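PDB 4C2L: endo-xylogalacturonan hydrolase A from Aspergillus tubingensis, which hydrolyses the xylose-substituted galacturonan backbone of xylogalacturonan, a component of the hairy regions of pectin. Local coordinates for residues P33-A38 against S54-N59; M175-K180 against K186-F191; S356-K361 against S367-A372. One frame throughout, in Å; residues are numbered along the deposited sequence.

Contact 1: residues P33-A38 against S54-N59; sequences PAITEA and STYYLN
Ile35, on helix 32-42, faces strand 55-58 at the level of Tyr56, and these two residues make the nearest backbone approach, with 9.1 Å between Ile35 CA and Tyr56 CA. That spacing keeps the main chains apart and leaves the whole meeting to side chains. Ile35 contributes about half of the buried surface. Its CG1 branch stands anti to the carbonyl carbon (chi1 -62°) and continues extended to CD1, so a single methyl reaches the strand. Ile35 CD1 meets Leu58 CD1 at 3.9 Å, and the two side chains cross at about a right angle. The same methyl lies 4.1 Å from Leu58 CG, and it approaches the Tyr56 ring obliquely, 4.3 Å from Tyr56 CD2. Leu58 leaves the backbone across the line to the helix, and its CD1 methyl is turned back to Ile35.

The rest of the tyrosine is held from elsewhere. Its hydroxyl hydrogen-bonds to Pro21 O, its ring packs edge-to-face with Phe50, and Ser54 OG lies in the ring plane at its edge. Leu58 continues onto Leu78 and Phe80 of strand 77-80, while Ile35 also touches Leu62. The helix caps the N-terminal end of the right-handed parallel beta-helix, as in other family 28 enzymes. No hydrogen bond or charge joins the two segments: one buried methyl between a leucine and an aromatic ring does the work by shape and hydrophobicity. Polar bonds join the strand instead to the residues just before the helix, where Asp31 OD2 accepts from Tyr57 N and Asp30 OD1 from Asn59 N.

Contact 2: residues M175-K180 against K186-F191; sequences MDANSK and KNTDGF
Met175 and Phe191 form the tight part of this contact, in which 175-177 and 188-191 run nearly opposite, 160° apart. The sulfur makes a Met-aromatic contact, with Met175 SD 3.4 Å from Phe191 CZ. It approaches the ring obliquely, 4.3 Å from the Phe191 centroid and 52° off the ring normal. A bend at the last torsion of the methionine (chi3 55°) carries its methyl across to the glycine beside the ring, where Met175 CE rests 3.4 Å from Gly190 O and 3.5 Å from Gly190 CA. The methyl also brushes the ring, with Met175 CE 3.7 Å from Phe191 CE1.

Packing is looser two residues along. Here Ala177 CB merely touches Thr188 CG2 at 4.1 Å. The threonine, at the centre of an inverse gamma turn, has its hydroxyl hydrogen-bonded to Pro185 O, and its carbonyl accepts from Asn208 ND2. Beyond Ala177 and Thr188 nothing more touches, and the neighbouring Asn178 and Lys186 are exposed. The Thr188 side chain lies about 5 Å from that of Asp210, by similarity the proton donor, which places the loose end beside the probable active site.

Both segments belong to the first PbH1 repeat. Met175 packs on Val206 of strand 199-207 and on Gln151 of strand 142-152, Phe191 on Ile201 and Val204, while Trp121 of helix 118-126 covers Ala177 and Thr188.

Contact 3: residues S356-K361 against S367-A372; sequences SGFDVK and SEVLCA
Lys361 and Ser367 bring the two backbones closest, with 4.8 Å between Lys361 CA and Ser367 CA, and from there the segments spread apart: 356-361 turns a corner at Gly357, whose phi is positive, and 367-372 runs off as strand 368-372.

Near the close end the contact is made by a serine methylene and a carbonyl. Ser367 CB sits 3.3 Å from Val360 O, a snug carbon-to-oxygen contact and no hydrogen bond, and the aliphatic part of the lysine lies looser beside it, with Lys361 CG 4.5 Å from Ser367 CB. Lys361 and Ser367 are exposed here, while Val360 is buried. Further in, Phe358 projects toward the strand, its CG anti to the backbone N (chi1 -168°), which brings CE2 to 4.2 Å from Val369 CG2. The valine methyl comes up to the ring obliquely. Within its own segment the ring is backed by Val360, whose CB stands 4.2 Å above the plane of the Phe358 ring, offset toward the rim.

Phe358 also touches Val340 of strand 339-344, Phe328 of strand 319-329 and Val380, so the ring is a shared filling between separate faces of the beta-helix near its C-terminal end. Strand 368-372 lies between strands 339-344 and 383-384, and its Cys371 is joined to Cys382 by a disulfide. Across the contact there is neither a hydrogen bond nor a salt bridge. The inner half is hydrophobic, Phe358 against Val369; the outer half sets a Ser367 methylene against the Val360 carbonyl oxygen, and the short connection 362-366 probably accounts for the closeness of Lys361 and Ser367.

Overall arrangement
From the N terminus, contact 1 comes first and closes a loop that holds the end of helix 32-42 and strand 47-50, joining the helix at the end of the solenoid to strand 55-58. Contact 2, near the middle, closes the loop between strands 168-176 and 191-196, with five residues between its segments. Contact 3 closes the loop after strand 350-358, again with five residues between its segments, and ties it to strand 368-372. The three follow in series, and none nests in or crosses another. Centres of contacts 1 and 2 are about 24 Å apart, those of 2 and 3 about 29 Å, and those of 1 and 3 about 51 Å, on opposite sides of the chain's centre. Each therefore marks a different level of the beta-helix.

Contact 1: residues P33-A38 against S54-N59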
loop_
_atom_site.group_PDB
_atom_site.type_symbol
_atom_site.label_atom_id
_atom_site.label_comp_id
_atom_site.label_asym_id
_atom_site.label_seq_id
_atom_site.Cartn_x
_atom_site.Cartn_y
_atom_site.Cartn_z
ATOM N N PRO A 33 10.759 12.462 23.181
ATOM C CA PRO A 33 10.188 13.553 24.002
ATOM C C PRO A 33 10.582 14.950 23.529
ATOM O O PRO A 33 9.741 15.853 23.524
ATOM C CB PRO A 33 10.749 13.263 25.400
ATOM C CG PRO A 33 10.861 11.771 25.408
ATOM C CD PRO A 33 11.370 11.415 24.020
ATOM N N ALA A 34 11.843 15.122 23.126
ATOM C CA ALA A 34 12.302 16.394 22.571
ATOM C C ALA A 34 11.512 16.783 21.331
ATOM O O ALA A 34 11.186 17.961 21.141
ATOM C CB ALA A 34 13.790 16.341 22.242
ATOM N N ILE A 35 11.211 15.793 20.491
ATOM C CA ILE A 35 10.440 16.028 19.277
ATOM C C ILE A 35 8.988 16.433 19.584
ATOM O O ILE A 35 8.478 17.407 19.026
ATOM C CB ILE A 35 10.493 14.800 18.339
ATOM C CG1 ILE A 35 11.944 14.533 17.903
ATOM C CG2 ILE A 35 9.559 14.994 17.151
ATOM C CD1 ILE A 35 12.172 13.171 17.251
ATOM N N THR A 36 8.320 15.711 20.481
ATOM C CA THR A 36 6.931 16.066 20.780
ATOM C C THR A 36 6.833 17.369 21.550
ATOM O O THR A 36 5.843 18.076 21.426
ATOM C CB THR A 36 6.147 14.940 21.483
ATOM O OG1 THR A 36 6.836 14.576 22.686
ATOM C CG2 THR A 36 6.042 13.721 20.549
ATOM N N GLU A 37 7.851 17.710 22.327
ATOM C CA GLU A 37 7.827 19.008 23.005
ATOM C C GLU A 37 7.961 20.128 21.976
ATOM O O GLU A 37 7.263 21.135 22.077
ATOM C CB GLU A 37 8.899 19.119 24.084
ATOM C CG GLU A 37 8.626 20.244 25.087
ATOM C CD GLU A 37 8.999 21.605 24.536
ATOM O OE1 GLU A 37 9.968 21.664 23.734
ATOM O OE2 GLU A 37 8.327 22.606 24.897
ATOM N N ALA A 38 8.838 19.939 20.988
ATOM C CA ALA A 38 8.971 20.909 19.898
ATOM C C ALA A 38 7.653 21.048 19.138
ATOM O O ALA A 38 7.213 22.169 18.839
ATOM C CB ALA A 38 10.096 20.503 18.948
ATOM N N SER A 54 21.477 16.008 10.340
ATOM C CA SER A 54 21.173 15.554 11.712
ATOM C C SER A 54 20.745 14.082 11.744
ATOM O O SER A 54 20.325 13.527 10.721
ATOM C CB SER A 54 20.123 16.452 12.379
ATOM O OG SER A 54 18.853 16.336 11.749
ATOM N N THR A 55 20.884 13.445 12.906
ATOM C CA THR A 55 20.325 12.108 13.136
ATOM C C THR A 55 19.589 12.123 14.475
ATOM O O THR A 55 20.166 12.487 15.513
ATOM C CB THR A 55 21.394 10.989 13.138
ATOM O OG1 THR A 55 22.054 10.936 11.858
ATOM C CG2 THR A 55 20.750 9.625 13.390
ATOM N N TYR A 56 18.320 11.749 14.434
ATOM C CA TYR A 56 17.510 11.629 15.644
ATOM C C TYR A 56 17.175 10.163 15.849
ATOM O O TYR A 56 16.938 9.440 14.880
ATOM C CB TYR A 56 16.222 12.437 15.507
ATOM C CG TYR A 56 16.447 13.935 15.552
ATOM C CD1 TYR A 56 16.964 14.620 14.446
ATOM C CD2 TYR A 56 16.150 14.660 16.700
ATOM C CE1 TYR A 56 17.173 15.992 14.490
ATOM C CE2 TYR A 56 16.364 16.027 16.764
ATOM C CZ TYR A 56 16.870 16.687 15.656
ATOM O OH TYR A 56 17.065 18.044 15.721
ATOM N N TYR A 57 17.169 9.733 17.112
ATOM C CA TYR A 57 16.950 8.344 17.472
ATOM C C TYR A 57 15.596 8.270 18.117
ATOM O O TYR A 57 15.361 8.898 19.140
ATOM C CB TYR A 57 18.047 7.848 18.436
ATOM C CG TYR A 57 19.376 7.889 17.749
ATOM C CD1 TYR A 57 19.737 6.881 16.849
ATOM C CD2 TYR A 57 20.243 8.962 17.943
ATOM C CE1 TYR A 57 20.956 6.920 16.189
ATOM C CE2 TYR A 57 21.465 9.025 17.276
ATOM C CZ TYR A 57 21.810 7.999 16.409
ATOM O OH TYR A 57 23.007 8.049 15.731
ATOM N N LEU A 58 14.688 7.536 17.484
ATOM C CA LEU A 58 13.322 7.489 17.957
ATOM C C LEU A 58 13.113 6.107 18.539
ATOM O O LEU A 58 13.020 5.126 17.807
ATOM C CB LEU A 58 12.356 7.753 16.793
ATOM C CG LEU A 58 12.222 9.215 16.311
ATOM C CD1 LEU A 58 13.521 9.828 15.858
ATOM C CD2 LEU A 58 11.225 9.260 15.164
ATOM N N ASN A 59 13.052 6.016 19.859
ATOM C CA ASN A 59 13.039 4.701 20.502
ATOM C C ASN A 59 11.665 4.321 21.062
ATOM O O ASN A 59 11.530 3.365 21.854
ATOM C CB ASN A 59 14.097 4.658 21.602
ATOM C CG ASN A 59 15.499 4.841 21.067
ATOM O OD1 ASN A 59 15.736 4.714 19.864
ATOM N ND2 ASN A 59 16.443 5.158 21.962
#

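Contact 2: residues M175-K180 against K186-F191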
loop_
_atom_site.group_PDB
_atom_site.type_symbol
_atom_site.label_atom_id
_atom_site.label_comp_id
_atom_site.label_asym_id
_atom_site.label_seq_id
_atom_site.Cartn_x
_atom_site.Cartn_y
_atom_site.Cartn_z
ATOM N N MET A 175 10.506 4.890 -1.443
ATOM C CA MET A 175 10.214 3.923 -0.391
ATOM C C MET A 175 10.905 2.624 -0.717
ATOM O O MET A 175 10.748 2.080 -1.807
ATOM C CB MET A 175 8.701 3.722 -0.282
ATOM C CG MET A 175 7.995 5.015 0.098
ATOM S SD MET A 175 6.285 5.054 -0.457
ATOM C CE MET A 175 5.702 3.543 0.295
ATOM N N ASP A 176 11.716 2.132 0.216
ATOM C CA ASP A 176 12.456 0.914 -0.068
ATOM C C ASP A 176 12.616 0.065 1.163
ATOM O O ASP A 176 12.914 0.574 2.243
ATOM C CB ASP A 176 13.835 1.240 -0.685
ATOM C CG ASP A 176 14.615 2.266 0.133
ATOM O OD1 ASP A 176 15.331 1.872 1.063
ATOM O OD2 ASP A 176 14.545 3.473 -0.159
ATOM N N ALA A 177 12.399 -1.230 0.984
ATOM C CA ALA A 177 12.631 -2.229 2.020
ATOM C C ALA A 177 13.527 -3.289 1.402
ATOM O O ALA A 177 13.125 -3.932 0.426
ATOM C CB ALA A 177 11.305 -2.838 2.464
ATOM N N ASN A 178 14.741 -3.441 1.947
ATOM C CA ASN A 178 15.710 -4.431 1.477
ATOM C C ASN A 178 16.310 -5.172 2.650
ATOM O O ASN A 178 16.867 -4.547 3.546
ATOM C CB ASN A 178 16.831 -3.748 0.691
ATOM C CG ASN A 178 16.339 -3.182 -0.627
ATOM O OD1 ASN A 178 16.058 -1.985 -0.720
ATOM N ND2 ASN A 178 16.177 -4.041 -1.629
ATOM N N SER A 179 16.164 -6.490 2.644
ATOM C CA SER A 179 16.702 -7.331 3.703
ATOM C C SER A 179 18.179 -7.619 3.476
ATOM O O SER A 179 18.603 -7.861 2.358
ATOM C CB SER A 179 15.965 -8.664 3.738
ATOM O OG SER A 179 16.521 -9.482 4.760
ATOM N N LYS A 180 18.944 -7.590 4.558
ATOM C CA LYS A 180 20.356 -7.964 4.541
ATOM C C LYS A 180 20.560 -9.475 4.696
ATOM O O LYS A 180 21.698 -9.966 4.679
ATOM C CB LYS A 180 21.070 -7.206 5.658
ATOM C CG LYS A 180 21.233 -5.729 5.344
ATOM C CD LYS A 180 22.045 -5.006 6.411
ATOM C CE LYS A 180 21.171 -4.164 7.326
ATOM N NZ LYS A 180 20.449 -3.059 6.613
ATOM N N LYS A 186 8.676 -9.076 4.583
ATOM C CA LYS A 186 7.276 -9.480 4.395
ATOM C C LYS A 186 6.289 -8.368 4.757
ATOM O O LYS A 186 6.504 -7.644 5.721
ATOM C CB LYS A 186 6.956 -10.685 5.279
ATOM C CG LYS A 186 7.622 -11.979 4.865
ATOM C CD LYS A 186 7.029 -12.538 3.594
ATOM C CE LYS A 186 7.496 -13.975 3.385
ATOM N NZ LYS A 186 6.939 -14.528 2.112
ATOM N N ASN A 187 5.208 -8.260 3.985
ATOM C CA ASN A 187 4.084 -7.378 4.321
ATOM C C ASN A 187 4.476 -5.909 4.388
ATOM O O ASN A 187 3.893 -5.151 5.158
ATOM C CB ASN A 187 3.444 -7.821 5.645
ATOM C CG ASN A 187 3.088 -9.299 5.646
ATOM O OD1 ASN A 187 3.721 -10.098 6.338
ATOM N ND2 ASN A 187 2.072 -9.671 4.851
ATOM N N THR A 188 5.468 -5.523 3.585
ATOM C CA THR A 188 5.889 -4.131 3.527
ATOM C C THR A 188 5.055 -3.350 2.509
ATOM O O THR A 188 5.602 -2.714 1.604
ATOM C CB THR A 188 7.401 -4.003 3.264
ATOM O OG1 THR A 188 7.792 -4.893 2.204
ATOM C CG2 THR A 188 8.169 -4.358 4.561
ATOM N N ASP A 189 3.717 -3.401 2.656
ATOM C CA ASP A 189 2.818 -2.694 1.723
ATOM C C ASP A 189 3.215 -1.221 1.625
ATOM O O ASP A 189 3.482 -0.580 2.647
ATOM C CB ASP A 189 1.372 -2.695 2.235
ATOM C CG ASP A 189 0.790 -4.074 2.440
ATOM O OD1 ASP A 189 1.535 -5.069 2.521
ATOM O OD2 ASP A 189 -0.461 -4.151 2.559
ATOM N N GLY A 190 3.237 -0.657 0.417
ATOM C CA GLY A 190 3.543 0.762 0.289
ATOM C C GLY A 190 2.465 1.647 0.906
ATOM O O GLY A 190 2.754 2.570 1.678
ATOM N N PHE A 191 1.217 1.408 0.518
ATOM C CA PHE A 191 0.102 2.243 0.970
ATOM C C PHE A 191 -1.081 1.339 1.157
ATOM O O PHE A 191 -1.503 0.677 0.211
ATOM C CB PHE A 191 -0.266 3.300 -0.095
ATOM C CG PHE A 191 0.874 4.176 -0.482
ATOM C CD1 PHE A 191 1.782 3.765 -1.453
ATOM C CD2 PHE A 191 1.067 5.397 0.152
ATOM C CE1 PHE A 191 2.853 4.570 -1.803
ATOM C CE2 PHE A 191 2.142 6.210 -0.202
ATOM C CZ PHE A 191 3.035 5.787 -1.175
#

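Contact 3: residues S356-K361 against S367-A372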
loop_
_atom_site.group_PDB
_atom_site.type_symbol
_atom_site.label_atom_id
_atom_site.label_comp_id
_atom_site.label_asym_id
_atom_site.label_seq_id
_atom_site.Cartn_x
_atom_site.Cartn_y
_atom_site.Cartn_z
ATOM N N SER A 356 -9.201 -2.786 -22.536
ATOM C CA SER A 356 -8.842 -2.237 -23.855
ATOM C C SER A 356 -7.348 -1.923 -23.904
ATOM O O SER A 356 -6.715 -1.706 -22.868
ATOM C CB SER A 356 -9.647 -0.986 -24.181
ATOM O OG SER A 356 -9.370 0.043 -23.251
ATOM N N GLY A 357 -6.785 -1.891 -25.109
ATOM C CA GLY A 357 -5.354 -1.619 -25.264
ATOM C C GLY A 357 -4.501 -2.533 -24.405
ATOM O O GLY A 357 -3.524 -2.091 -23.778
ATOM N N PHE A 358 -4.867 -3.807 -24.360
ATOM C CA PHE A 358 -4.153 -4.774 -23.548
ATOM C C PHE A 358 -3.123 -5.451 -24.439
ATOM O O PHE A 358 -3.449 -6.380 -25.174
ATOM C CB PHE A 358 -5.141 -5.792 -22.985
ATOM C CG PHE A 358 -4.575 -6.679 -21.918
ATOM C CD1 PHE A 358 -4.450 -6.227 -20.610
ATOM C CD2 PHE A 358 -4.202 -7.984 -22.215
ATOM C CE1 PHE A 358 -3.944 -7.054 -19.621
ATOM C CE2 PHE A 358 -3.696 -8.822 -21.232
ATOM C CZ PHE A 358 -3.568 -8.355 -19.931
ATOM N N ASP A 359 -1.885 -4.969 -24.378
ATOM C CA ASP A 359 -0.850 -5.378 -25.331
ATOM C C ASP A 359 0.252 -6.190 -24.666
ATOM O O ASP A 359 1.368 -6.264 -25.167
ATOM C CB ASP A 359 -0.256 -4.148 -26.022
ATOM C CG ASP A 359 -1.257 -3.444 -26.936
ATOM O OD1 ASP A 359 -2.284 -4.060 -27.304
ATOM O OD2 ASP A 359 -1.019 -2.267 -27.290
ATOM N N VAL A 360 -0.079 -6.819 -23.552
ATOM C CA VAL A 360 0.881 -7.582 -22.771
ATOM C C VAL A 360 1.092 -8.990 -23.321
ATOM O O VAL A 360 0.137 -9.688 -23.671
ATOM C CB VAL A 360 0.450 -7.626 -21.284
ATOM C CG1 VAL A 360 1.505 -8.322 -20.441
ATOM C CG2 VAL A 360 0.238 -6.211 -20.775
ATOM N N LYS A 361 2.356 -9.400 -23.403
ATOM C CA LYS A 361 2.704 -10.738 -23.863
ATOM C C LYS A 361 3.557 -11.465 -22.842
ATOM O O LYS A 361 4.261 -10.831 -22.054
ATOM C CB LYS A 361 3.454 -10.648 -25.200
ATOM C CG LYS A 361 2.564 -10.249 -26.371
ATOM C CD LYS A 361 3.377 -9.922 -27.615
ATOM C CE LYS A 361 2.546 -10.103 -28.881
ATOM N NZ LYS A 361 1.190 -9.490 -28.783
ATOM N N SER A 367 -0.176 -14.767 -25.323
ATOM C CA SER A 367 -0.921 -13.857 -24.433
ATOM C C SER A 367 -2.293 -14.400 -24.022
ATOM O O SER A 367 -3.343 -13.796 -24.284
ATOM C CB SER A 367 -1.066 -12.480 -25.078
ATOM O OG SER A 367 -1.688 -12.605 -26.347
ATOM N N GLU A 368 -2.275 -15.539 -23.361
ATOM C CA GLU A 368 -3.489 -16.193 -22.942
ATOM C C GLU A 368 -4.078 -15.506 -21.702
ATOM O O GLU A 368 -3.352 -15.114 -20.791
ATOM C CB GLU A 368 -3.150 -17.643 -22.654
ATOM C CG GLU A 368 -4.308 -18.572 -22.385
ATOM C CD GLU A 368 -3.846 -20.017 -22.307
ATOM O OE1 GLU A 368 -3.072 -20.443 -23.192
ATOM O OE2 GLU A 368 -4.246 -20.715 -21.356
ATOM N N VAL A 369 -5.397 -15.336 -21.699
ATOM C CA VAL A 369 -6.108 -14.793 -20.544
ATOM C C VAL A 369 -7.073 -15.869 -20.054
ATOM O O VAL A 369 -8.001 -16.271 -20.780
ATOM C CB VAL A 369 -6.857 -13.488 -20.910
ATOM C CG1 VAL A 369 -7.693 -12.979 -19.733
ATOM C CG2 VAL A 369 -5.881 -12.414 -21.380
ATOM N N LEU A 370 -6.853 -16.354 -18.839
ATOM C CA LEU A 370 -7.756 -17.321 -18.235
ATOM C C LEU A 370 -8.947 -16.578 -17.653
ATOM O O LEU A 370 -8.772 -15.533 -17.022
ATOM C CB LEU A 370 -7.064 -18.117 -17.134
ATOM C CG LEU A 370 -5.865 -18.971 -17.556
ATOM C CD1 LEU A 370 -5.427 -19.782 -16.354
ATOM C CD2 LEU A 370 -6.223 -19.875 -18.738
ATOM N N CYS A 371 -10.153 -17.106 -17.888
ATOM C CA CYS A 371 -11.378 -16.439 -17.422
ATOM C C CYS A 371 -12.375 -17.408 -16.818
ATOM O O CYS A 371 -12.508 -18.550 -17.276
ATOM C CB CYS A 371 -12.087 -15.734 -18.574
ATOM S SG CYS A 371 -11.150 -14.476 -19.460
ATOM N N ALA A 372 -13.076 -16.939 -15.790
ATOM C CA ALA A 372 -14.282 -17.591 -15.309
ATOM C C ALA A 372 -15.280 -16.491 -14.982
ATOM O O ALA A 372 -14.919 -15.494 -14.343
ATOM C CB ALA A 372 -13.992 -18.433 -14.076
#